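Local coordinates for thioredoxin-like protein (Bacteroides caccae ATCC 43185, PDB 4YOD) that is of unknown specific function but probably acts as a thiol-disulfide oxidoreductase, pairing a thioredoxin-like domain with a helical domain, at residues 15-21 against 33-39; 100-105 against 116-120; 169-174 against 263-267. The contacts are given in a common frame with arbitrary orientation. Residue numbers count along the deposited sequence, not the author numbering.

Contact 1 of 3, residues 15-21 against 33-39; sequences FTLPAIP and FLVKHYW
An extended segment can be held to a helix largely by apolar side chains, with no direct hydrogen bond. Here N-terminal residues 15-21 run antiparallel along 33-39, which take in the C-terminal part of helix 27-37, the first of the helical domain. The segment is extended, partly polyproline-like: Leu17 CA lies 6.1 Å from Tyr38 CA, Ile20 CA 7.2 Å from Phe33 CA. Phe33 (t rotamer) rises between the prolines. Pro21 CD sits over its face, a CH-pi contact 4.3 Å from the ring centroid, while Ile20 CG1 reaches Phe33 CD2 at 3.8 Å. Pro18 rests its ring on His37, Pro18 CG 3.3 Å from His37 O. Tyr38, also t, takes Leu17 CD2 at 3.5 Å from its CE1 and Phe15 CZ at 3.7 Å from its CE2, the two rings inclined at 39°. One water donates to Thr16 O (2.8 Å) and Tyr38 O (2.7 Å). Beyond, Tyr38 and Leu34 pack against helix 53-66, Val35 and Trp39 against helix 72-85.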
# COMPACT_ATOMS: atom_id res chain seq x y z
N PHE A 15 -22.66 -9.31 17.53
CA PHE A 15 -21.81 -9.97 16.53
C PHE A 15 -21.33 -11.32 17.05
O PHE A 15 -20.81 -11.41 18.16
CB PHE A 15 -20.60 -9.08 16.14
CG PHE A 15 -19.60 -9.76 15.23
CD1 PHE A 15 -19.83 -9.88 13.87
CD2 PHE A 15 -18.43 -10.30 15.75
CE1 PHE A 15 -18.93 -10.55 13.04
CE2 PHE A 15 -17.52 -10.97 14.92
CZ PHE A 15 -17.78 -11.08 13.57
N THR A 16 -21.49 -12.37 16.23
CA THR A 16 -21.10 -13.73 16.58
C THR A 16 -20.23 -14.34 15.48
O THR A 16 -20.57 -14.27 14.30
CB THR A 16 -22.35 -14.60 16.87
OG1 THR A 16 -23.14 -13.97 17.88
CG2 THR A 16 -22.00 -16.03 17.30
N LEU A 17 -19.11 -14.94 15.89
CA LEU A 17 -18.19 -15.65 15.02
C LEU A 17 -18.69 -17.08 14.78
O LEU A 17 -19.32 -17.66 15.68
CB LEU A 17 -16.78 -15.69 15.65
CG LEU A 17 -15.88 -14.50 15.38
CD1 LEU A 17 -14.75 -14.45 16.38
CD2 LEU A 17 -15.30 -14.56 13.99
N PRO A 18 -18.42 -17.70 13.60
CA PRO A 18 -18.83 -19.09 13.40
C PRO A 18 -17.91 -20.04 14.18
O PRO A 18 -16.74 -19.72 14.41
CB PRO A 18 -18.68 -19.28 11.89
CG PRO A 18 -17.55 -18.38 11.53
CD PRO A 18 -17.66 -17.18 12.44
N ALA A 19 -18.44 -21.19 14.61
CA ALA A 19 -17.67 -22.17 15.38
C ALA A 19 -16.78 -23.03 14.47
O ALA A 19 -17.27 -23.65 13.53
CB ALA A 19 -18.62 -23.05 16.18
N ILE A 20 -15.46 -23.05 14.76
CA ILE A 20 -14.47 -23.85 14.03
C ILE A 20 -14.55 -25.32 14.54
O ILE A 20 -14.41 -25.54 15.74
CB ILE A 20 -13.03 -23.26 14.15
CG1 ILE A 20 -12.95 -21.84 13.56
CG2 ILE A 20 -11.98 -24.18 13.50
CD1 ILE A 20 -11.93 -20.94 14.24
N PRO A 21 -14.76 -26.31 13.64
CA PRO A 21 -14.86 -27.72 14.09
C PRO A 21 -13.54 -28.28 14.65
O PRO A 21 -12.47 -27.87 14.22
CB PRO A 21 -15.27 -28.49 12.83
CG PRO A 21 -15.67 -27.45 11.82
CD PRO A 21 -14.94 -26.20 12.17
N PHE A 33 -10.99 -21.44 7.11
CA PHE A 33 -12.38 -21.52 7.58
C PHE A 33 -12.84 -20.19 8.22
O PHE A 33 -13.95 -19.73 7.94
CB PHE A 33 -12.57 -22.67 8.60
CG PHE A 33 -14.00 -22.85 9.04
CD1 PHE A 33 -14.88 -23.66 8.31
CD2 PHE A 33 -14.50 -22.16 10.15
CE1 PHE A 33 -16.21 -23.80 8.70
CE2 PHE A 33 -15.84 -22.29 10.52
CZ PHE A 33 -16.69 -23.12 9.80
N LEU A 34 -11.99 -19.60 9.06
CA LEU A 34 -12.28 -18.35 9.78
C LEU A 34 -12.53 -17.19 8.80
O LEU A 34 -13.47 -16.43 9.01
CB LEU A 34 -11.14 -18.03 10.75
CG LEU A 34 -11.36 -16.92 11.80
CD1 LEU A 34 -12.68 -17.13 12.58
CD2 LEU A 34 -10.19 -16.85 12.76
N VAL A 35 -11.71 -17.08 7.74
CA VAL A 35 -11.84 -16.03 6.74
C VAL A 35 -13.15 -16.22 5.94
O VAL A 35 -13.93 -15.27 5.82
CB VAL A 35 -10.59 -15.98 5.81
CG1 VAL A 35 -10.88 -15.27 4.49
CG2 VAL A 35 -9.40 -15.33 6.51
N LYS A 36 -13.39 -17.43 5.43
CA LYS A 36 -14.53 -17.72 4.56
C LYS A 36 -15.89 -17.55 5.23
O LYS A 36 -16.81 -17.06 4.57
CB LYS A 36 -14.40 -19.12 3.96
CG LYS A 36 -13.45 -19.13 2.75
CD LYS A 36 -13.13 -20.53 2.25
CE LYS A 36 -12.21 -20.49 1.05
NZ LYS A 36 -11.94 -21.84 0.50
N HIS A 37 -16.02 -17.92 6.52
CA HIS A 37 -17.30 -17.91 7.24
C HIS A 37 -17.44 -16.75 8.24
O HIS A 37 -18.46 -16.66 8.91
CB HIS A 37 -17.46 -19.25 7.98
CG HIS A 37 -17.51 -20.42 7.05
ND1 HIS A 37 -18.71 -21.01 6.70
CD2 HIS A 37 -16.51 -21.04 6.38
CE1 HIS A 37 -18.40 -21.97 5.84
NE2 HIS A 37 -17.09 -22.02 5.61
N TYR A 38 -16.46 -15.83 8.27
CA TYR A 38 -16.38 -14.71 9.22
C TYR A 38 -17.68 -13.94 9.39
O TYR A 38 -18.04 -13.63 10.53
CB TYR A 38 -15.27 -13.72 8.81
CG TYR A 38 -14.92 -12.72 9.89
CD1 TYR A 38 -14.04 -13.06 10.92
CD2 TYR A 38 -15.53 -11.47 9.93
CE1 TYR A 38 -13.76 -12.16 11.95
CE2 TYR A 38 -15.24 -10.56 10.95
CZ TYR A 38 -14.36 -10.92 11.96
OH TYR A 38 -14.08 -10.04 12.97
N TRP A 39 -18.36 -13.60 8.27
CA TRP A 39 -19.56 -12.77 8.24
C TRP A 39 -20.87 -13.54 8.11
O TRP A 39 -21.91 -12.91 7.92
CB TRP A 39 -19.44 -11.77 7.06
CG TRP A 39 -18.26 -10.84 7.18
CD1 TRP A 39 -17.05 -10.96 6.55
CD2 TRP A 39 -18.15 -9.69 8.03
NE1 TRP A 39 -16.23 -9.92 6.90
CE2 TRP A 39 -16.87 -9.13 7.82
CE3 TRP A 39 -19.03 -9.05 8.93
CZ2 TRP A 39 -16.44 -7.97 8.48
CZ3 TRP A 39 -18.60 -7.90 9.58
CH2 TRP A 39 -17.31 -7.38 9.36
O HOH W 1 -20.52 -13.98 11.55

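Contact 2 of 3, residues 100-105 against 116-120; sequences ADKYLY and FYIPV
A single knob-into-hole fit between sequential helices of an all-helical domain is illustrated by the C-terminal part of helix 90-105 and the early turns of helix 114-125. The two form a helical hairpin: their local axes run nearly antiparallel, at 151°, with a closest approach of 9.7 Å, and Leu104 CA and Tyr117 CA come within 5.7 Å. The first helix widens into a pi-type turn at 101-105, although Leu104 N bonds to Ala100 O (2.8 Å) and Tyr105 N to Asp101 O (2.9 Å); the second is kinked at Pro119, whose nitrogen has no hydrogen to give to the preceding turn.

The knob is Tyr117, in a t rotamer, and its hole is walled by Ala100, Asp101, Leu104 and Tyr105. Small Ala100 lets the ring lie close to the backbone, with Ala100 O 3.8 Å from Tyr117 CD1. Leu104, with an m rotamer, is the answering bump: its CB is 4.0 Å from Tyr117 CB, and its CD2 4.0 Å from Phe116 CB. A turn further on, Val120 CG1 fits against Ala100 CB at 3.8 Å. The hydroxyl of Tyr117 emerges from the hole to bond Arg141, which also forms a salt bridge with Asp101. Tyr105 covers one face of the Tyr117 ring: the rings are inclined at 33°, and Tyr105 CB stands 3.8 Å from the Tyr117 ring centroid.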
# COMPACT_ATOMS: atom_id res chain seq x y z
N ALA A 100 -13.24 0.09 4.76
CA ALA A 100 -12.16 -0.48 3.92
C ALA A 100 -11.16 0.61 3.53
O ALA A 100 -9.97 0.37 3.61
CB ALA A 100 -12.74 -1.13 2.68
N ASP A 101 -11.63 1.82 3.20
CA ASP A 101 -10.77 2.97 2.88
C ASP A 101 -9.96 3.35 4.15
O ASP A 101 -8.73 3.30 4.14
CB ASP A 101 -11.64 4.15 2.37
CG ASP A 101 -10.95 5.47 2.06
OD1 ASP A 101 -9.71 5.53 2.13
OD2 ASP A 101 -11.65 6.42 1.66
N LYS A 102 -10.67 3.63 5.27
CA LYS A 102 -10.07 4.02 6.55
C LYS A 102 -8.93 3.09 7.00
O LYS A 102 -7.92 3.58 7.48
CB LYS A 102 -11.16 4.07 7.65
CG LYS A 102 -10.68 4.57 9.00
CD LYS A 102 -11.84 4.71 9.97
CE LYS A 102 -11.38 5.12 11.35
NZ LYS A 102 -12.54 5.30 12.28
N TYR A 103 -9.09 1.77 6.86
CA TYR A 103 -8.07 0.86 7.36
C TYR A 103 -7.10 0.31 6.31
O TYR A 103 -5.94 0.09 6.64
CB TYR A 103 -8.74 -0.31 8.11
CG TYR A 103 -9.31 0.16 9.42
CD1 TYR A 103 -8.49 0.37 10.53
CD2 TYR A 103 -10.67 0.48 9.54
CE1 TYR A 103 -9.00 0.87 11.73
CE2 TYR A 103 -11.19 0.95 10.75
CZ TYR A 103 -10.35 1.17 11.82
OH TYR A 103 -10.83 1.65 13.01
N LEU A 104 -7.57 0.07 5.08
CA LEU A 104 -6.71 -0.55 4.07
C LEU A 104 -6.11 0.43 3.08
O LEU A 104 -5.14 0.04 2.41
CB LEU A 104 -7.47 -1.66 3.30
CG LEU A 104 -8.14 -2.75 4.11
CD1 LEU A 104 -9.14 -3.53 3.25
CD2 LEU A 104 -7.11 -3.67 4.78
N TYR A 105 -6.64 1.65 2.96
CA TYR A 105 -6.10 2.62 1.97
C TYR A 105 -5.37 3.81 2.60
O TYR A 105 -4.31 4.19 2.10
CB TYR A 105 -7.23 3.17 1.06
CG TYR A 105 -6.74 3.89 -0.19
CD1 TYR A 105 -6.04 3.21 -1.18
CD2 TYR A 105 -7.03 5.24 -0.40
CE1 TYR A 105 -5.67 3.84 -2.38
CE2 TYR A 105 -6.60 5.90 -1.56
CZ TYR A 105 -5.95 5.19 -2.56
OH TYR A 105 -5.55 5.80 -3.73
N PHE A 116 -5.24 -5.79 -0.39
CA PHE A 116 -6.56 -6.09 0.17
C PHE A 116 -7.58 -5.05 -0.28
O PHE A 116 -8.76 -5.34 -0.38
CB PHE A 116 -6.50 -6.16 1.71
CG PHE A 116 -5.71 -7.25 2.39
CD1 PHE A 116 -5.25 -8.36 1.68
CD2 PHE A 116 -5.47 -7.21 3.77
CE1 PHE A 116 -4.52 -9.37 2.32
CE2 PHE A 116 -4.75 -8.23 4.40
CZ PHE A 116 -4.27 -9.29 3.67
N TYR A 117 -7.13 -3.81 -0.56
CA TYR A 117 -8.04 -2.75 -0.98
C TYR A 117 -8.47 -2.89 -2.46
O TYR A 117 -9.62 -2.56 -2.78
CB TYR A 117 -7.42 -1.37 -0.71
CG TYR A 117 -8.42 -0.25 -0.85
CD1 TYR A 117 -9.59 -0.23 -0.09
CD2 TYR A 117 -8.19 0.80 -1.73
CE1 TYR A 117 -10.53 0.79 -0.24
CE2 TYR A 117 -9.08 1.87 -1.82
CZ TYR A 117 -10.25 1.86 -1.08
OH TYR A 117 -11.15 2.88 -1.27
N ILE A 118 -7.58 -3.39 -3.36
CA ILE A 118 -7.90 -3.58 -4.79
C ILE A 118 -9.21 -4.42 -4.99
O ILE A 118 -10.09 -3.89 -5.67
CB ILE A 118 -6.69 -4.14 -5.57
CG1 ILE A 118 -5.66 -2.99 -5.82
CG2 ILE A 118 -7.10 -4.81 -6.90
CD1 ILE A 118 -4.21 -3.47 -6.14
N PRO A 119 -9.44 -5.63 -4.36
CA PRO A 119 -10.76 -6.30 -4.53
C PRO A 119 -11.95 -5.46 -4.02
O PRO A 119 -13.03 -5.57 -4.60
CB PRO A 119 -10.63 -7.61 -3.74
CG PRO A 119 -9.45 -7.43 -2.85
CD PRO A 119 -8.53 -6.46 -3.54
N VAL A 120 -11.77 -4.59 -2.99
CA VAL A 120 -12.85 -3.67 -2.55
C VAL A 120 -13.20 -2.70 -3.72
O VAL A 120 -14.37 -2.53 -4.02
CB VAL A 120 -12.52 -2.86 -1.27
CG1 VAL A 120 -13.71 -1.99 -0.85
CG2 VAL A 120 -12.10 -3.78 -0.11

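Contact 3 of 3, residues 169-174 against 263-267; sequences LYQLNA and LNKEK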
# COMPACT_ATOMS: atom_id res chain seq x y z
N LEU A 169 15.18 6.26 -14.63
CA LEU A 169 15.11 5.13 -13.71
C LEU A 169 15.67 3.85 -14.35
O LEU A 169 16.50 3.18 -13.74
CB LEU A 169 13.64 4.89 -13.28
CG LEU A 169 13.35 3.63 -12.46
CD1 LEU A 169 14.02 3.70 -11.09
CD2 LEU A 169 11.85 3.44 -12.29
N TYR A 170 15.24 3.54 -15.58
CA TYR A 170 15.62 2.31 -16.26
C TYR A 170 17.06 2.29 -16.75
O TYR A 170 17.57 1.21 -17.05
CB TYR A 170 14.66 1.99 -17.41
CG TYR A 170 13.42 1.24 -16.95
CD1 TYR A 170 12.48 1.84 -16.13
CD2 TYR A 170 13.21 -0.09 -17.33
CE1 TYR A 170 11.33 1.16 -15.72
CE2 TYR A 170 12.08 -0.79 -16.91
CZ TYR A 170 11.13 -0.15 -16.12
OH TYR A 170 10.01 -0.83 -15.70
N GLN A 171 17.74 3.45 -16.76
CA GLN A 171 19.14 3.56 -17.17
C GLN A 171 20.08 3.16 -16.02
O GLN A 171 21.28 2.98 -16.23
CB GLN A 171 19.45 4.98 -17.67
CG GLN A 171 19.19 5.15 -19.16
CD GLN A 171 19.07 6.58 -19.61
OE1 GLN A 171 19.19 7.54 -18.83
NE2 GLN A 171 18.83 6.75 -20.91
N LEU A 172 19.53 2.99 -14.82
CA LEU A 172 20.30 2.58 -13.66
C LEU A 172 20.41 1.07 -13.62
O LEU A 172 19.42 0.37 -13.80
CB LEU A 172 19.72 3.14 -12.36
CG LEU A 172 19.76 4.65 -12.25
CD1 LEU A 172 18.82 5.14 -11.17
CD2 LEU A 172 21.19 5.16 -12.09
N ASN A 173 21.62 0.58 -13.38
CA ASN A 173 21.92 -0.84 -13.39
C ASN A 173 22.39 -1.32 -12.03
O ASN A 173 23.48 -0.94 -11.58
CB ASN A 173 22.99 -1.13 -14.46
CG ASN A 173 22.65 -0.55 -15.81
OD1 ASN A 173 21.55 -0.75 -16.33
ND2 ASN A 173 23.57 0.21 -16.39
N ALA A 174 21.55 -2.15 -11.38
CA ALA A 174 21.82 -2.77 -10.08
C ALA A 174 20.85 -3.92 -9.82
O ALA A 174 19.72 -3.88 -10.33
CB ALA A 174 21.70 -1.74 -8.96
N LEU A 263 12.76 -2.29 -5.93
CA LEU A 263 12.65 -2.88 -7.27
C LEU A 263 13.77 -3.89 -7.48
O LEU A 263 14.84 -3.73 -6.92
CB LEU A 263 12.70 -1.81 -8.39
CG LEU A 263 11.99 -0.43 -8.18
CD1 LEU A 263 12.16 0.46 -9.42
CD2 LEU A 263 10.47 -0.59 -7.86
N ASN A 264 13.54 -4.92 -8.33
CA ASN A 264 14.60 -5.89 -8.64
C ASN A 264 15.43 -5.37 -9.85
O ASN A 264 15.27 -4.20 -10.25
CB ASN A 264 14.02 -7.30 -8.88
CG ASN A 264 13.24 -7.49 -10.17
OD1 ASN A 264 13.13 -6.61 -11.02
ND2 ASN A 264 12.73 -8.69 -10.36
N LYS A 265 16.30 -6.23 -10.43
CA LYS A 265 17.21 -5.95 -11.55
C LYS A 265 16.47 -5.44 -12.81
O LYS A 265 16.98 -4.55 -13.51
CB LYS A 265 18.00 -7.23 -11.89
CG LYS A 265 19.09 -7.05 -12.97
CD LYS A 265 20.48 -7.41 -12.46
CE LYS A 265 21.57 -7.15 -13.48
NZ LYS A 265 21.82 -5.69 -13.70
N GLU A 266 15.29 -6.01 -13.10
CA GLU A 266 14.43 -5.68 -14.26
C GLU A 266 13.44 -4.54 -13.95
O GLU A 266 12.60 -4.22 -14.79
CB GLU A 266 13.64 -6.93 -14.72
CG GLU A 266 14.48 -8.14 -15.06
CD GLU A 266 13.66 -9.36 -15.43
OE1 GLU A 266 13.24 -10.10 -14.51
OE2 GLU A 266 13.44 -9.58 -16.65
N LYS A 267 13.54 -3.95 -12.73
CA LYS A 267 12.70 -2.86 -12.22
C LYS A 267 11.29 -3.34 -11.89
O LYS A 267 10.38 -2.52 -11.76
CB LYS A 267 12.66 -1.62 -13.17
CG LYS A 267 14.05 -1.04 -13.50
CD LYS A 267 14.79 -0.48 -12.27
CE LYS A 267 16.15 0.10 -12.63
NZ LYS A 267 17.09 -0.95 -13.10
O HOH W 2 16.77 -1.29 -15.86
O HOH W 3 19.47 -3.13 -13.30
O HOH W 4 17.29 -2.41 -10.63
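A lysine that turns inward can tie two loops together through a backbone carbonyl and bridging waters, and Lys267 is the example here. Along 169-174, Leu169 comes first: its CD1 meets Leu263 CD1 at 4.1 Å, and its carbonyl O lies 3.3 Å from Lys267 CE. Tyr170 lays its ring face on the aliphatic part of the same lysine, a CH-pi contact with Lys267 CG 3.8 Å from the ring centroid, while a water bridges Tyr170 O (2.9 Å) and Lys267 NZ (2.8 Å). Leu172 O receives the direct hydrogen bond, 2.8 Å from Lys267 NZ. At Ala174 the backbone takes over: a water links its N to Lys265 O, another links its O to Asn264 O and Lys267 NZ, and Lys265 CA makes a CA-H...O contact with Ala174 O at 3.5 Å. The opposing loop, a type I beta turn from Asn264 to a left-handed Lys267, closes the beta hairpin of strands 259-263 and 269-272 at one edge of the thioredoxin-fold sheet. Segment 169-174 leads into strand 176-181, which pairs with 259-263; Leu169 and Leu172 pack against Leu177 of strand 176-181 and Leu214 of strand 211-217.

In the fold
The three contacts follow one another along the chain without interleaving, each closing before the next opens, and they pass from one module to the other. Contacts 1 and 2 both belong to the helical part, with centres about 21 Å apart and nearest atoms about 8 Å apart; helices 53-66 and 72-85 touch both. Contact 3 joins two loops at the ends of strands of the thioredoxin-like sheet, its centre about 44 Å from that of contact 1, on the opposite side of the chain's centre, and about 29 Å from that of contact 2. Contacts 1 and 2 join segments close in sequence, while contact 3 spans 89 residues. Tyr105, in the most central contact, 2, touches Asp253 and Lys255 of the thioredoxin-like part.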